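Local coordinates for protein alanine racemase 1 (Caldanaerobacter subterraneus subsp. tengcongensis MB4, PDB 4Y2W) that belongs to the alanine racemase family and combines an N-terminal eight-stranded alpha/beta barrel with a C-terminal domain rich in beta strands, at residues F144-A155 against L190-L199; T67-R75 against Q93-L102. The protein carries 1 engineered substitution. All blocks are in the same frame, centred on the assembly; numbering follows the deposited sequence.

Contact 1. Residues F144-A155 against L190-L199; sequences FDLAQKEILEMA and LISSLEKKRL
Leu190 overlaps the ring of Phe144, its CD2 lying over one face near the rim, 4.2 Å above the plane. Helices 144-155 and 177-195 follow neighbouring strands of a TIM barrel and pack side by side on its outside, their axes 10.5 Å apart at closest and crossing at -42°. With CG anti to the backbone N (chi1 -174°), Leu190 reaches across the groove, and its CD1 settles 3.6 Å from Gln148 CG as the two side chains slide past each other in opposite directions.

One turn on, Leu194 CD2 meets Ile151 CG2 at 4.0 Å, two branched side chains crossing at about a right angle; Ile151 also rests on Ile130 of the barrel wall, so aliphatic bulk fills the inner side of the groove. Polar groups take the outer side: the extended Gln148 brings its amide end up to Ser193, whose OG lies 2.7 Å from NE2 and 2.9 Å from OE1. Nearby, Leu152 CD2 packs 3.7 Å from Lys197 CB, using the aliphatic root of a lysine whose amine can stay near solvent.

A Schellman motif with Arg198 at its positive-phi position ends helix 177-195 and turns the chain back, and Leu199 points toward helix 144-155. Its two methyls part there, CD2 lying against Ile151 CG2 and Leu152 CD2 while CD1 stands 3.6 Å from Ala155 CB.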
loop_
_atom_site.group_PDB
_atom_site.type_symbol
_atom_site.label_atom_id
_atom_site.label_comp_id
_atom_site.label_asym_id
_atom_site.label_seq_id
_atom_site.Cartn_x
_atom_site.Cartn_y
_atom_site.Cartn_z
ATOM N N PHE A 144 18.687 28.471 -16.892
ATOM C CA PHE A 144 19.364 29.133 -15.768
ATOM C C PHE A 144 19.321 30.655 -15.896
ATOM O O PHE A 144 19.370 31.375 -14.897
ATOM C CB PHE A 144 20.821 28.663 -15.669
ATOM C CG PHE A 144 20.989 27.308 -15.026
ATOM C CD1 PHE A 144 20.032 26.306 -15.176
ATOM C CD2 PHE A 144 22.128 27.024 -14.283
ATOM C CE1 PHE A 144 20.200 25.064 -14.586
ATOM C CE2 PHE A 144 22.300 25.783 -13.691
ATOM C CZ PHE A 144 21.336 24.802 -13.844
ATOM N N ASP A 145 19.232 31.129 -17.136
ATOM C CA ASP A 145 19.121 32.555 -17.432
ATOM C C ASP A 145 17.781 33.100 -16.927
ATOM O O ASP A 145 17.725 34.137 -16.267
ATOM C CB ASP A 145 19.255 32.774 -18.946
ATOM C CG ASP A 145 19.698 34.172 -19.299
ATOM O OD1 ASP A 145 20.722 34.628 -18.752
ATOM O OD2 ASP A 145 19.031 34.809 -20.143
ATOM N N LEU A 146 16.710 32.378 -17.242
ATOM C CA LEU A 146 15.375 32.672 -16.729
ATOM C C LEU A 146 15.319 32.551 -15.208
ATOM O O LEU A 146 14.653 33.340 -14.538
ATOM C CB LEU A 146 14.356 31.711 -17.347
ATOM C CG LEU A 146 12.925 31.750 -16.802
ATOM C CD1 LEU A 146 12.320 33.133 -16.995
ATOM C CD2 LEU A 146 12.069 30.682 -17.469
ATOM N N ALA A 147 16.006 31.544 -14.675
ATOM C CA ALA A 147 16.014 31.283 -13.240
ATOM C C ALA A 147 16.524 32.485 -12.456
ATOM O O ALA A 147 15.892 32.909 -11.491
ATOM C CB ALA A 147 16.852 30.053 -12.928
ATOM N N GLN A 148 17.660 33.037 -12.875
ATOM C CA GLN A 148 18.248 34.201 -12.203
ATOM C C GLN A 148 17.274 35.367 -12.135
ATOM O O GLN A 148 17.125 35.992 -11.088
ATOM C CB GLN A 148 19.523 34.663 -12.910
ATOM C CG GLN A 148 20.709 33.731 -12.730
ATOM C CD GLN A 148 21.987 34.284 -13.334
ATOM O OE1 GLN A 148 22.688 33.590 -14.074
ATOM N NE2 GLN A 148 22.300 35.537 -13.015
ATOM N N LYS A 149 16.616 35.653 -13.255
ATOM C CA LYS A 149 15.672 36.767 -13.328
ATOM C C LYS A 149 14.532 36.599 -12.320
ATOM O O LYS A 149 14.284 37.488 -11.499
ATOM C CB LYS A 149 15.106 36.900 -14.746
ATOM C CG LYS A 149 14.299 38.168 -14.970
ATOM C CD LYS A 149 13.536 38.131 -16.284
ATOM C CE LYS A 149 12.670 39.374 -16.437
ATOM N NZ LYS A 149 11.958 39.412 -17.744
ATOM N N GLU A 150 13.861 35.451 -12.380
ATOM C CA GLU A 150 12.694 35.186 -11.536
ATOM C C GLU A 150 13.059 35.050 -10.061
ATOM O O GLU A 150 12.324 35.516 -9.194
ATOM C CB GLU A 150 11.955 33.936 -12.014
ATOM C CG GLU A 150 11.375 34.077 -13.414
ATOM C CD GLU A 150 10.439 32.946 -13.793
ATOM O OE1 GLU A 150 10.453 31.902 -13.115
ATOM O OE2 GLU A 150 9.683 33.107 -14.772
ATOM N N ILE A 151 14.196 34.420 -9.782
ATOM C CA ILE A 151 14.679 34.275 -8.410
ATOM C C ILE A 151 15.004 35.637 -7.795
ATOM O O ILE A 151 14.765 35.851 -6.606
ATOM C CB ILE A 151 15.907 33.338 -8.343
ATOM C CG1 ILE A 151 15.473 31.895 -8.618
ATOM C CG2 ILE A 151 16.584 33.409 -6.979
ATOM C CD1 ILE A 151 16.609 30.956 -8.952
ATOM N N LEU A 152 15.537 36.554 -8.601
ATOM C CA LEU A 152 15.871 37.901 -8.119
ATOM C C LEU A 152 14.622 38.728 -7.809
ATOM O O LEU A 152 14.640 39.560 -6.904
ATOM C CB LEU A 152 16.775 38.640 -9.119
ATOM C CG LEU A 152 18.257 38.230 -9.090
ATOM C CD1 LEU A 152 18.972 38.649 -10.368
ATOM C CD2 LEU A 152 18.961 38.806 -7.869
ATOM N N GLU A 153 13.546 38.498 -8.555
ATOM C CA GLU A 153 12.274 39.158 -8.271
ATOM C C GLU A 153 11.708 38.653 -6.946
ATOM O O GLU A 153 11.281 39.448 -6.101
ATOM C CB GLU A 153 11.275 38.924 -9.406
ATOM C CG GLU A 153 10.105 39.898 -9.397
ATOM C CD GLU A 153 9.208 39.779 -10.621
ATOM O OE1 GLU A 153 8.049 40.242 -10.545
ATOM O OE2 GLU A 153 9.652 39.228 -11.656
ATOM N N MET A 154 11.730 37.334 -6.761
ATOM C CA MET A 154 11.259 36.702 -5.524
ATOM C C MET A 154 11.965 37.237 -4.282
ATOM O O MET A 154 11.356 37.345 -3.217
ATOM C CB MET A 154 11.448 35.186 -5.590
ATOM C CG MET A 154 10.505 34.480 -6.548
ATOM S SD MET A 154 10.833 32.711 -6.628
ATOM C CE MET A 154 10.290 32.335 -8.293
ATOM N N ALA A 155 13.247 37.570 -4.421
ATOM C CA ALA A 155 14.028 38.136 -3.320
ATOM C C ALA A 155 13.491 39.496 -2.870
ATOM O O ALA A 155 13.687 39.897 -1.722
ATOM C CB ALA A 155 15.488 38.260 -3.725
ATOM N N LEU A 190 25.179 28.738 -10.851
ATOM C CA LEU A 190 23.969 29.545 -10.738
ATOM C C LEU A 190 23.982 30.372 -9.450
ATOM O O LEU A 190 23.488 31.498 -9.436
ATOM C CB LEU A 190 22.719 28.666 -10.779
ATOM C CG LEU A 190 21.375 29.400 -10.813
ATOM C CD1 LEU A 190 21.272 30.290 -12.043
ATOM C CD2 LEU A 190 20.223 28.407 -10.776
ATOM N N ILE A 191 24.540 29.809 -8.377
ATOM C CA ILE A 191 24.618 30.504 -7.088
ATOM C C ILE A 191 25.617 31.664 -7.138
ATOM O O ILE A 191 25.334 32.751 -6.634
ATOM C CB ILE A 191 25.012 29.555 -5.929
ATOM C CG1 ILE A 191 24.028 28.384 -5.803
ATOM C CG2 ILE A 191 25.094 30.318 -4.612
ATOM C CD1 ILE A 191 22.573 28.784 -5.698
ATOM N N SER A 192 26.784 31.423 -7.736
ATOM C CA SER A 192 27.790 32.471 -7.930
ATOM C C SER A 192 27.198 33.674 -8.659
ATOM O O SER A 192 27.434 34.818 -8.276
ATOM C CB SER A 192 28.990 31.938 -8.721
ATOM O OG SER A 192 29.809 31.121 -7.910
ATOM N N SER A 193 26.427 33.404 -9.707
ATOM C CA SER A 193 25.784 34.462 -10.473
ATOM C C SER A 193 24.791 35.249 -9.612
ATOM O O SER A 193 24.687 36.470 -9.739
ATOM C CB SER A 193 25.082 33.880 -11.701
ATOM O OG SER A 193 24.893 34.877 -12.684
ATOM N N LEU A 194 24.073 34.544 -8.738
ATOM C CA LEU A 194 23.121 35.174 -7.813
ATOM C C LEU A 194 23.817 35.950 -6.700
ATOM O O LEU A 194 23.367 37.032 -6.323
ATOM C CB LEU A 194 22.188 34.132 -7.189
ATOM C CG LEU A 194 21.154 33.469 -8.101
ATOM C CD1 LEU A 194 20.488 32.319 -7.361
ATOM C CD2 LEU A 194 20.117 34.466 -8.596
ATOM N N GLU A 195 24.903 35.396 -6.167
ATOM C CA GLU A 195 25.677 36.077 -5.128
ATOM C C GLU A 195 26.360 37.339 -5.662
ATOM O O GLU A 195 26.621 38.269 -4.902
ATOM C CB GLU A 195 26.708 35.135 -4.494
ATOM C CG GLU A 195 26.096 34.066 -3.591
ATOM C CD GLU A 195 27.085 33.469 -2.597
ATOM O OE1 GLU A 195 27.997 34.190 -2.133
ATOM O OE2 GLU A 195 26.943 32.275 -2.262
ATOM N N LYS A 196 26.641 37.363 -6.967
ATOM C CA LYS A 196 27.164 38.561 -7.637
ATOM C C LYS A 196 26.105 39.658 -7.759
ATOM O O LYS A 196 26.445 40.832 -7.914
ATOM C CB LYS A 196 27.725 38.217 -9.023
ATOM C CG LYS A 196 29.100 37.570 -8.981
ATOM C CD LYS A 196 29.451 36.881 -10.293
ATOM C CE LYS A 196 30.756 36.108 -10.168
ATOM N NZ LYS A 196 31.001 35.206 -11.326
ATOM N N LYS A 197 24.831 39.271 -7.698
ATOM C CA LYS A 197 23.722 40.224 -7.619
ATOM C C LYS A 197 23.276 40.459 -6.168
ATOM O O LYS A 197 22.132 40.830 -5.923
ATOM C CB LYS A 197 22.544 39.734 -8.467
ATOM C CG LYS A 197 22.894 39.467 -9.926
ATOM C CD LYS A 197 23.018 40.754 -10.733
ATOM C CE LYS A 197 23.893 40.568 -11.967
ATOM N NZ LYS A 197 23.512 39.384 -12.790
ATOM N N ARG A 198 24.189 40.242 -5.218
ATOM C CA ARG A 198 23.977 40.559 -3.799
ATOM C C ARG A 198 22.831 39.770 -3.162
ATOM O O ARG A 198 22.035 40.320 -2.396
ATOM C CB ARG A 198 23.765 42.071 -3.608
ATOM C CG ARG A 198 24.766 42.957 -4.345
ATOM C CD ARG A 198 26.211 42.676 -3.947
ATOM N NE ARG A 198 26.474 42.994 -2.544
ATOM C CZ ARG A 198 26.706 44.216 -2.066
ATOM N NH1 ARG A 198 26.707 45.280 -2.868
ATOM N NH2 ARG A 198 26.937 44.380 -0.767
ATOM N N LEU A 199 22.771 38.475 -3.469
ATOM C CA LEU A 199 21.722 37.593 -2.964
ATOM C C LEU A 199 22.318 36.328 -2.347
ATOM O O LEU A 199 22.694 35.396 -3.059
ATOM C CB LEU A 199 20.762 37.226 -4.097
ATOM C CG LEU A 199 19.572 36.340 -3.731
ATOM C CD1 LEU A 199 18.702 37.010 -2.677
ATOM C CD2 LEU A 199 18.768 36.021 -4.980
#

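Contact 2. Residues T67-R75 against Q93-L102; sequences TTEEALELR and QLRQIVKHDL
With CG beside the backbone N (chi1 -76°) and the chain bent at chi2 (-80°), Arg75 turns its guanidinium edge to the carbonyls of His100 and Asp101. NE donates to His100 O at 2.7 Å, almost in line with that carbonyl, and NH2 donates to Asp101 O at 3.0 Å, tilted from the carbonyl plane; both acceptors lie close to the guanidinium plane. An arginine suits the place because its flat end can satisfy several backbone oxygens at once: NH1 serves Ile79 O and Thr81 O. Leu102 CD2 lies over one face of the guanidinium, and 3.8 Å from Arg75 CG.

In the TIM barrel, helices 68-76 and 94-99 come after successive strands, 62-65 and 83-85, and the chain leaving helix 94-99 supplies these carbonyls. Between the helices the packing is aliphatic, with Ala71 resting on Ile85 and Leu102 on Ile83 of strand 83-85. Ala71 CB leaves room for Leu102 CD1, 3.7 Å away, while Leu72 CD2 meets the same methyl at 3.8 Å and approaches the His100 ring obliquely. At the N-terminal end of helix 68-76, Thr68 turns its methyl to the other helix and its hydroxyl to Thr89: CG2 packs 3.9 Å from Ile97 CG2, and OG1 is hydrogen-bonded to Thr89 OG1.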
loop_
_atom_site.group_PDB
_atom_site.type_symbol
_atom_site.label_atom_id
_atom_site.label_comp_id
_atom_site.label_asym_id
_atom_site.label_seq_id
_atom_site.Cartn_x
_atom_site.Cartn_y
_atom_site.Cartn_z
ATOM N N THR A 67 4.270 15.563 -0.040
ATOM C CA THR A 67 2.988 16.222 -0.316
ATOM C C THR A 67 2.531 17.205 0.764
ATOM O O THR A 67 3.082 17.264 1.869
ATOM C CB THR A 67 1.869 15.181 -0.520
ATOM O OG1 THR A 67 1.672 14.441 0.692
ATOM C CG2 THR A 67 2.221 14.223 -1.648
ATOM N N THR A 68 1.508 17.979 0.412
ATOM C CA THR A 68 0.879 18.936 1.316
ATOM C C THR A 68 0.267 18.244 2.535
ATOM O O THR A 68 0.427 18.701 3.674
ATOM C CB THR A 68 -0.238 19.706 0.586
ATOM O OG1 THR A 68 0.242 20.160 -0.684
ATOM C CG2 THR A 68 -0.706 20.902 1.408
ATOM N N GLU A 69 -0.426 17.137 2.284
ATOM C CA GLU A 69 -1.144 16.416 3.332
ATOM C C GLU A 69 -0.162 15.739 4.285
ATOM O O GLU A 69 -0.430 15.613 5.484
ATOM C CB GLU A 69 -2.106 15.388 2.725
ATOM C CG GLU A 69 -3.234 15.983 1.881
ATOM C CD GLU A 69 -2.833 16.307 0.445
ATOM O OE1 GLU A 69 -1.648 16.123 0.086
ATOM O OE2 GLU A 69 -3.706 16.758 -0.330
ATOM N N GLU A 70 0.977 15.308 3.748
ATOM C CA GLU A 70 2.067 14.792 4.575
ATOM C C GLU A 70 2.590 15.890 5.491
ATOM O O GLU A 70 2.800 15.663 6.680
ATOM C CB GLU A 70 3.206 14.241 3.713
ATOM C CG GLU A 70 2.943 12.853 3.150
ATOM C CD GLU A 70 4.108 12.319 2.334
ATOM O OE1 GLU A 70 5.001 13.116 1.981
ATOM O OE2 GLU A 70 4.138 11.101 2.049
ATOM N N ALA A 71 2.789 17.081 4.931
ATOM C CA ALA A 71 3.243 18.235 5.711
ATOM C C ALA A 71 2.221 18.645 6.768
ATOM O O ALA A 71 2.578 18.918 7.912
ATOM C CB ALA A 71 3.553 19.410 4.793
ATOM N N LEU A 72 0.951 18.678 6.377
ATOM C CA LEU A 72 -0.124 19.051 7.294
ATOM C C LEU A 72 -0.364 18.015 8.387
ATOM O O LEU A 72 -0.653 18.381 9.524
ATOM C CB LEU A 72 -1.419 19.311 6.525
ATOM C CG LEU A 72 -1.404 20.582 5.668
ATOM C CD1 LEU A 72 -2.566 20.575 4.684
ATOM C CD2 LEU A 72 -1.429 21.832 6.536
ATOM N N GLU A 73 -0.252 16.732 8.047
ATOM C CA GLU A 73 -0.415 15.659 9.034
ATOM C C GLU A 73 0.531 15.860 10.214
ATOM O O GLU A 73 0.145 15.667 11.368
ATOM C CB GLU A 73 -0.159 14.287 8.398
ATOM C CG GLU A 73 -0.278 13.106 9.360
ATOM C CD GLU A 73 0.185 11.793 8.754
ATOM O OE1 GLU A 73 0.915 11.811 7.741
ATOM O OE2 GLU A 73 -0.173 10.731 9.301
ATOM N N LEU A 74 1.767 16.248 9.916
ATOM C CA LEU A 74 2.771 16.485 10.949
ATOM C C LEU A 74 2.414 17.675 11.847
ATOM O O LEU A 74 2.575 17.600 13.067
ATOM C CB LEU A 74 4.148 16.689 10.314
ATOM C CG LEU A 74 4.727 15.464 9.601
ATOM C CD1 LEU A 74 5.946 15.846 8.774
ATOM C CD2 LEU A 74 5.068 14.370 10.605
ATOM N N ARG A 75 1.927 18.761 11.245
ATOM C CA ARG A 75 1.487 19.942 12.006
ATOM C C ARG A 75 0.272 19.642 12.896
ATOM O O ARG A 75 0.194 20.126 14.028
ATOM C CB ARG A 75 1.174 21.111 11.066
ATOM C CG ARG A 75 2.406 21.813 10.509
ATOM C CD ARG A 75 3.012 22.784 11.515
ATOM N NE ARG A 75 4.104 23.570 10.929
ATOM C CZ ARG A 75 5.408 23.325 11.075
ATOM N NH1 ARG A 75 5.849 22.306 11.805
ATOM N NH2 ARG A 75 6.292 24.119 10.480
ATOM N N GLN A 93 -5.136 25.021 -2.404
ATOM C CA GLN A 93 -4.739 24.609 -1.053
ATOM C C GLN A 93 -3.673 25.515 -0.427
ATOM O O GLN A 93 -3.020 25.124 0.545
ATOM C CB GLN A 93 -4.216 23.170 -1.085
ATOM C CG GLN A 93 -5.190 22.158 -1.666
ATOM C CD GLN A 93 -4.575 20.781 -1.833
ATOM O OE1 GLN A 93 -3.778 20.334 -1.001
ATOM N NE2 GLN A 93 -4.946 20.095 -2.912
ATOM N N LEU A 94 -3.503 26.721 -0.966
ATOM C CA LEU A 94 -2.422 27.603 -0.525
ATOM C C LEU A 94 -2.666 28.204 0.851
ATOM O O LEU A 94 -1.716 28.561 1.544
ATOM C CB LEU A 94 -2.187 28.728 -1.536
ATOM C CG LEU A 94 -1.459 28.338 -2.824
ATOM C CD1 LEU A 94 -1.406 29.527 -3.777
ATOM C CD2 LEU A 94 -0.056 27.824 -2.535
ATOM N N ARG A 95 -3.932 28.320 1.245
ATOM C CA ARG A 95 -4.273 28.898 2.543
ATOM C C ARG A 95 -3.637 28.112 3.689
ATOM O O ARG A 95 -3.168 28.692 4.667
ATOM C CB ARG A 95 -5.796 28.958 2.724
ATOM C CG ARG A 95 -6.248 29.818 3.897
ATOM C CD ARG A 95 -7.756 30.029 3.908
ATOM N NE ARG A 95 -8.482 28.841 4.360
ATOM C CZ ARG A 95 -8.616 28.462 5.634
ATOM N NH1 ARG A 95 -8.069 29.168 6.621
ATOM N NH2 ARG A 95 -9.301 27.358 5.923
ATOM N N GLN A 96 -3.598 26.793 3.538
ATOM C CA GLN A 96 -3.175 25.894 4.607
ATOM C C GLN A 96 -1.673 25.965 4.880
ATOM O O GLN A 96 -1.251 26.016 6.038
ATOM C CB GLN A 96 -3.581 24.453 4.270
ATOM C CG GLN A 96 -5.079 24.243 4.072
ATOM C CD GLN A 96 -5.885 24.554 5.321
ATOM O OE1 GLN A 96 -6.069 23.695 6.186
ATOM N NE2 GLN A 96 -6.372 25.788 5.421
ATOM N N ILE A 97 -0.873 25.962 3.817
ATOM C CA ILE A 97 0.591 26.024 3.952
ATOM C C ILE A 97 1.078 27.342 4.563
ATOM O O ILE A 97 2.086 27.368 5.277
ATOM C CB ILE A 97 1.323 25.764 2.614
ATOM C CG1 ILE A 97 0.885 26.757 1.529
ATOM C CG2 ILE A 97 1.086 24.332 2.156
ATOM C CD1 ILE A 97 1.729 26.695 0.275
ATOM N N VAL A 98 0.362 28.426 4.281
ATOM C CA VAL A 98 0.662 29.726 4.876
ATOM C C VAL A 98 0.229 29.750 6.342
ATOM O O VAL A 98 0.944 30.277 7.198
ATOM C CB VAL A 98 -0.037 30.871 4.111
ATOM C CG1 VAL A 98 0.162 32.203 4.823
ATOM C CG2 VAL A 98 0.487 30.952 2.683
ATOM N N LYS A 99 -0.939 29.171 6.621
ATOM C CA LYS A 99 -1.508 29.158 7.969
ATOM C C LYS A 99 -0.631 28.390 8.954
ATOM O O LYS A 99 -0.356 28.870 10.056
ATOM C CB LYS A 99 -2.916 28.552 7.942
ATOM C CG LYS A 99 -3.702 28.713 9.233
ATOM C CD LYS A 99 -5.129 28.216 9.062
ATOM C CE LYS A 99 -5.948 28.391 10.331
ATOM N NZ LYS A 99 -7.253 27.676 10.250
ATOM N N HIS A 100 -0.185 27.205 8.548
ATOM C CA HIS A 100 0.587 26.332 9.429
ATOM C C HIS A 100 2.098 26.433 9.188
ATOM O O HIS A 100 2.868 25.598 9.669
ATOM C CB HIS A 100 0.087 24.889 9.298
ATOM C CG HIS A 100 -1.311 24.695 9.800
ATOM N ND1 HIS A 100 -2.392 24.544 8.958
ATOM C CD2 HIS A 100 -1.807 24.650 11.059
ATOM C CE1 HIS A 100 -3.492 24.400 9.676
ATOM N NE2 HIS A 100 -3.164 24.462 10.955
ATOM N N ASP A 101 2.509 27.463 8.451
ATOM C CA ASP A 101 3.914 27.827 8.312
ATOM C C ASP A 101 4.743 26.670 7.750
ATOM O O ASP A 101 5.624 26.125 8.420
ATOM C CB ASP A 101 4.464 28.313 9.663
ATOM C CG ASP A 101 5.823 28.970 9.540
ATOM O OD1 ASP A 101 6.084 29.604 8.495
ATOM O OD2 ASP A 101 6.631 28.856 10.490
ATOM N N LEU A 102 4.437 26.298 6.511
ATOM C CA LEU A 102 5.128 25.210 5.832
ATOM C C LEU A 102 5.956 25.756 4.676
ATOM O O LEU A 102 5.488 26.591 3.903
ATOM C CB LEU A 102 4.118 24.179 5.316
ATOM C CG LEU A 102 3.303 23.448 6.388
ATOM C CD1 LEU A 102 2.170 22.660 5.755
ATOM C CD2 LEU A 102 4.188 22.534 7.221
#

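How the contacts relate
Contacts 1 and 2 each join two consecutive outer helices of the same barrel, after strands 126-131 and 160-166 in the one case and 62-65 and 83-85 in the other. Both are partly buried; their centres are about 27 Å apart and their nearest atoms about 13 Å, so the two do not touch. Helix 109-121 lies between them in sequence and packs against both, through Met154 of helix 144-155 and Ile97 of helix 94-99. Contact 1 is more peripheral and mainly aliphatic, with no other chain touching it. Contact 2 pins a helix to backbone carbonyls through a charged group and borders the second subunit, whose Arg369 and Arg368 form salt bridges with Glu70 and Glu73, outside this contact.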